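Local coordinates for protein putative NADPH:quinone reductase (Bacillus thuringiensis, PDB 3GMS) that probably catalyses the NADPH-dependent reduction of quinones, as a member of the zinc-binding dehydrogenase family, at residues K31-F36 with K104-F109. Residues are numbered along the deposited sequence; the frame is centred on the assembly and turned at random.
Sequences KDNEVF and KTSADF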
ATOM      1  N   LYS A  31       4.580 -13.337  24.697  1.00 38.20           N
ATOM      2  CA  LYS A  31       4.150 -14.721  24.485  1.00 38.75           C
ATOM      3  C   LYS A  31       5.251 -15.480  23.763  1.00 38.79           C
ATOM      4  O   LYS A  31       6.175 -14.868  23.220  1.00 37.49           O
ATOM      5  CB  LYS A  31       2.822 -14.778  23.701  1.00 39.01           C
ATOM      6  CG  LYS A  31       1.639 -14.101  24.393  1.00 41.08           C
ATOM      7  CD  LYS A  31       0.594 -13.678  23.340  1.00 44.59           C
ATOM      8  CE  LYS A  31      -0.017 -12.300  23.656  1.00 48.75           C
ATOM      9  NZ  LYS A  31      -1.346 -12.404  24.317  1.00 50.17           N
ATOM     10  N   ASP A  32       5.149 -16.813  23.751  1.00 38.98           N
ATOM     11  CA  ASP A  32       6.234 -17.666  23.252  1.00 39.66           C
ATOM     12  C   ASP A  32       6.813 -17.359  21.867  1.00 39.12           C
ATOM     13  O   ASP A  32       8.029 -17.489  21.678  1.00 39.51           O
ATOM     14  CB  ASP A  32       5.841 -19.154  23.304  1.00 40.56           C
ATOM     15  CG  ASP A  32       5.615 -19.658  24.718  1.00 43.31           C
ATOM     16  OD1 ASP A  32       6.357 -19.220  25.629  1.00 45.20           O
ATOM     17  OD2 ASP A  32       4.705 -20.513  24.897  1.00 46.40           O
ATOM     18  N   ASN A  33       5.968 -17.004  20.893  1.00 37.75           N
ATOM     19  CA  ASN A  33       6.469 -16.780  19.526  1.00 37.20           C
ATOM     20  C   ASN A  33       6.478 -15.294  19.117  1.00 35.18           C
ATOM     21  O   ASN A  33       6.588 -14.988  17.928  1.00 35.08           O
ATOM     22  CB  ASN A  33       5.706 -17.628  18.480  1.00 37.64           C
ATOM     23  CG  ASN A  33       6.561 -17.951  17.215  1.00 42.53           C
ATOM     24  OD1 ASN A  33       7.772 -18.241  17.305  1.00 47.26           O
ATOM     25  ND2 ASN A  33       5.925 -17.900  16.032  1.00 45.81           N
ATOM     26  N   GLU A  34       6.413 -14.395  20.098  1.00 33.84           N
ATOM     27  CA  GLU A  34       6.306 -12.942  19.824  1.00 32.55           C
ATOM     28  C   GLU A  34       7.653 -12.232  19.720  1.00 30.73           C
ATOM     29  O   GLU A  34       8.642 -12.627  20.352  1.00 30.35           O
ATOM     30  CB  GLU A  34       5.509 -12.231  20.911  1.00 32.92           C
ATOM     31  CG  GLU A  34       4.027 -12.503  20.933  1.00 35.95           C
ATOM     32  CD  GLU A  34       3.273 -11.557  21.866  1.00 38.58           C
ATOM     33  OE1 GLU A  34       3.701 -11.336  23.032  1.00 35.18           O
ATOM     34  OE2 GLU A  34       2.238 -11.039  21.418  1.00 39.75           O
ATOM     35  N   VAL A  35       7.672 -11.161  18.924  1.00 27.98           N
ATOM     36  CA  VAL A  35       8.860 -10.323  18.781  1.00 26.67           C
ATOM     37  C   VAL A  35       8.407  -8.919  19.216  1.00 26.25           C
ATOM     38  O   VAL A  35       7.311  -8.516  18.866  1.00 25.70           O
ATOM     39  CB  VAL A  35       9.389 -10.374  17.317  1.00 26.38           C
ATOM     40  CG1 VAL A  35      10.538  -9.393  17.106  1.00 27.15           C
ATOM     41  CG2 VAL A  35       9.847 -11.826  16.996  1.00 25.61           C
ATOM     42  N   PHE A  36       9.238  -8.219  19.993  1.00 25.32           N
ATOM     43  CA  PHE A  36       8.867  -6.951  20.613  1.00 24.93           C
ATOM     44  C   PHE A  36       9.790  -5.871  20.013  1.00 24.43           C
ATOM     45  O   PHE A  36      11.019  -5.945  20.178  1.00 26.20           O
ATOM     46  CB  PHE A  36       9.057  -7.098  22.141  1.00 24.61           C
ATOM     47  CG  PHE A  36       8.769  -5.849  22.930  1.00 23.95           C
ATOM     48  CD1 PHE A  36       7.471  -5.462  23.174  1.00 24.95           C
ATOM     49  CD2 PHE A  36       9.816  -5.081  23.464  1.00 26.29           C
ATOM     50  CE1 PHE A  36       7.208  -4.326  23.908  1.00 26.39           C
ATOM     51  CE2 PHE A  36       9.564  -3.948  24.192  1.00 26.97           C
ATOM     52  CZ  PHE A  36       8.256  -3.567  24.426  1.00 25.92           C
ATOM     53  N   LYS A 104       4.350  -5.529  18.870  1.00 23.35           N
ATOM     54  CA  LYS A 104       4.577  -6.982  18.845  1.00 24.21           C
ATOM     55  C   LYS A 104       3.893  -7.637  17.685  1.00 24.67           C
ATOM     56  O   LYS A 104       2.796  -7.215  17.287  1.00 25.12           O
ATOM     57  CB  LYS A 104       4.024  -7.629  20.118  1.00 24.93           C
ATOM     58  CG  LYS A 104       4.597  -7.038  21.393  1.00 28.46           C
ATOM     59  CD  LYS A 104       4.339  -7.969  22.583  1.00 32.69           C
ATOM     60  CE  LYS A 104       2.882  -8.093  22.930  1.00 36.77           C
ATOM     61  NZ  LYS A 104       2.250  -6.755  22.951  1.00 42.01           N
ATOM     62  N   THR A 105       4.515  -8.700  17.166  1.00 24.26           N
ATOM     63  CA  THR A 105       3.895  -9.522  16.166  1.00 25.67           C
ATOM     64  C   THR A 105       4.544 -10.911  16.269  1.00 26.44           C
ATOM     65  O   THR A 105       5.572 -11.069  16.955  1.00 27.84           O
ATOM     66  CB  THR A 105       4.103  -8.978  14.707  1.00 24.92           C
ATOM     67  OG1 THR A 105       3.331  -9.773  13.794  1.00 24.21           O
ATOM     68  CG2 THR A 105       5.594  -9.061  14.294  1.00 24.21           C
ATOM     69  N   SER A 106       3.963 -11.882  15.589  1.00 26.32           N
ATOM     70  CA  SER A 106       4.541 -13.226  15.526  1.00 26.49           C
ATOM     71  C   SER A 106       5.906 -13.205  14.809  1.00 27.12           C
ATOM     72  O   SER A 106       6.089 -12.499  13.784  1.00 25.36           O
ATOM     73  CB  SER A 106       3.571 -14.177  14.811  1.00 27.17           C
ATOM     74  OG  SER A 106       4.242 -15.349  14.358  1.00 31.89           O
ATOM     75  N   ALA A 107       6.860 -13.991  15.322  1.00 26.27           N
ATOM     76  CA  ALA A 107       8.132 -14.192  14.600  1.00 27.16           C
ATOM     77  C   ALA A 107       7.980 -14.505  13.114  1.00 26.36           C
ATOM     78  O   ALA A 107       8.829 -14.111  12.314  1.00 27.54           O
ATOM     79  CB  ALA A 107       8.965 -15.283  15.257  1.00 27.12           C
ATOM     80  N   ASP A 108       6.929 -15.238  12.750  1.00 26.70           N
ATOM     81  CA  ASP A 108       6.669 -15.598  11.342  1.00 27.89           C
ATOM     82  C   ASP A 108       6.632 -14.424  10.384  1.00 26.13           C
ATOM     83  O   ASP A 108       6.936 -14.559   9.206  1.00 26.88           O
ATOM     84  CB  ASP A 108       5.332 -16.366  11.212  1.00 28.25           C
ATOM     85  CG  ASP A 108       5.403 -17.754  11.811  1.00 36.29           C
ATOM     86  OD1 ASP A 108       6.460 -18.087  12.403  1.00 40.03           O
ATOM     87  OD2 ASP A 108       4.404 -18.491  11.691  1.00 42.60           O
ATOM     88  N   PHE A 109       6.243 -13.271  10.892  1.00 26.29           N
ATOM     89  CA  PHE A 109       5.929 -12.150  10.006  1.00 25.11           C
ATOM     90  C   PHE A 109       6.872 -10.979  10.208  1.00 25.68           C
ATOM     91  O   PHE A 109       6.605  -9.869   9.741  1.00 25.69           O
ATOM     92  CB  PHE A 109       4.485 -11.692  10.243  1.00 25.49           C
ATOM     93  CG  PHE A 109       3.495 -12.816  10.151  1.00 26.42           C
ATOM     94  CD1 PHE A 109       3.531 -13.697   9.061  1.00 27.48           C
ATOM     95  CD2 PHE A 109       2.556 -13.013  11.164  1.00 28.94           C
ATOM     96  CE1 PHE A 109       2.622 -14.781   8.970  1.00 29.81           C
ATOM     97  CE2 PHE A 109       1.654 -14.095  11.076  1.00 31.29           C
ATOM     98  CZ  PHE A 109       1.700 -14.962   9.976  1.00 28.33           C
TER
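Val35 and Thr105 form the antiparallel hydrogen-bonded pair at the centre of this contact. Val35 N donates to Thr105 O at 2.9 Å, and Thr105 N returns a longer bond of 3.3 Å to Val35 O, which also receives a CA-H...O contact from Lys104 CA. One step further out, Asn33 O accepts a hydrogen bond from Ala107 N at 2.8 Å, nearly straight (169° at the hydrogen), so backbone hydrogen bonding continues one step beyond the last bridge, where Ala107 begins a 3-10 segment. At the strand end, Ser106 OG accepts from Asp108 N in an ST turn, while Val35 CG2 packs on Ala107 CB at 4.0 Å. The pairing joins strand 34-43 to 102-106 in the GroES-like domain of the dehydrogenase fold, where strand 71-77 flanks 34-43 and Val35 also touches Val74, Val77 and Val110. Thr105 OG1 is satisfied by Leu93 O. Glu34 turns its carboxylate back on its own loop: OE1 accepts from Lys31 N at 2.7 Å, met from above the carboxylate plane, across the type I turn of Lys31 to Glu34. Its two oxygens also lie against Lys104 CE, OE1 at 3.3 Å. In Lys104, chi3 -67° and chi4 -46° fold CE and then NZ out of an extended path; NZ lies 4.6 Å from Glu34 OE2, too long for a salt bridge, and pairs with Glu96 instead, though the Glu34 charge probably still steadies it. Nearer the backbone, Lys104 CG meets the edge of the Phe36 ring, 3.7 Å from CD1, and that ring stacks with Tyr102.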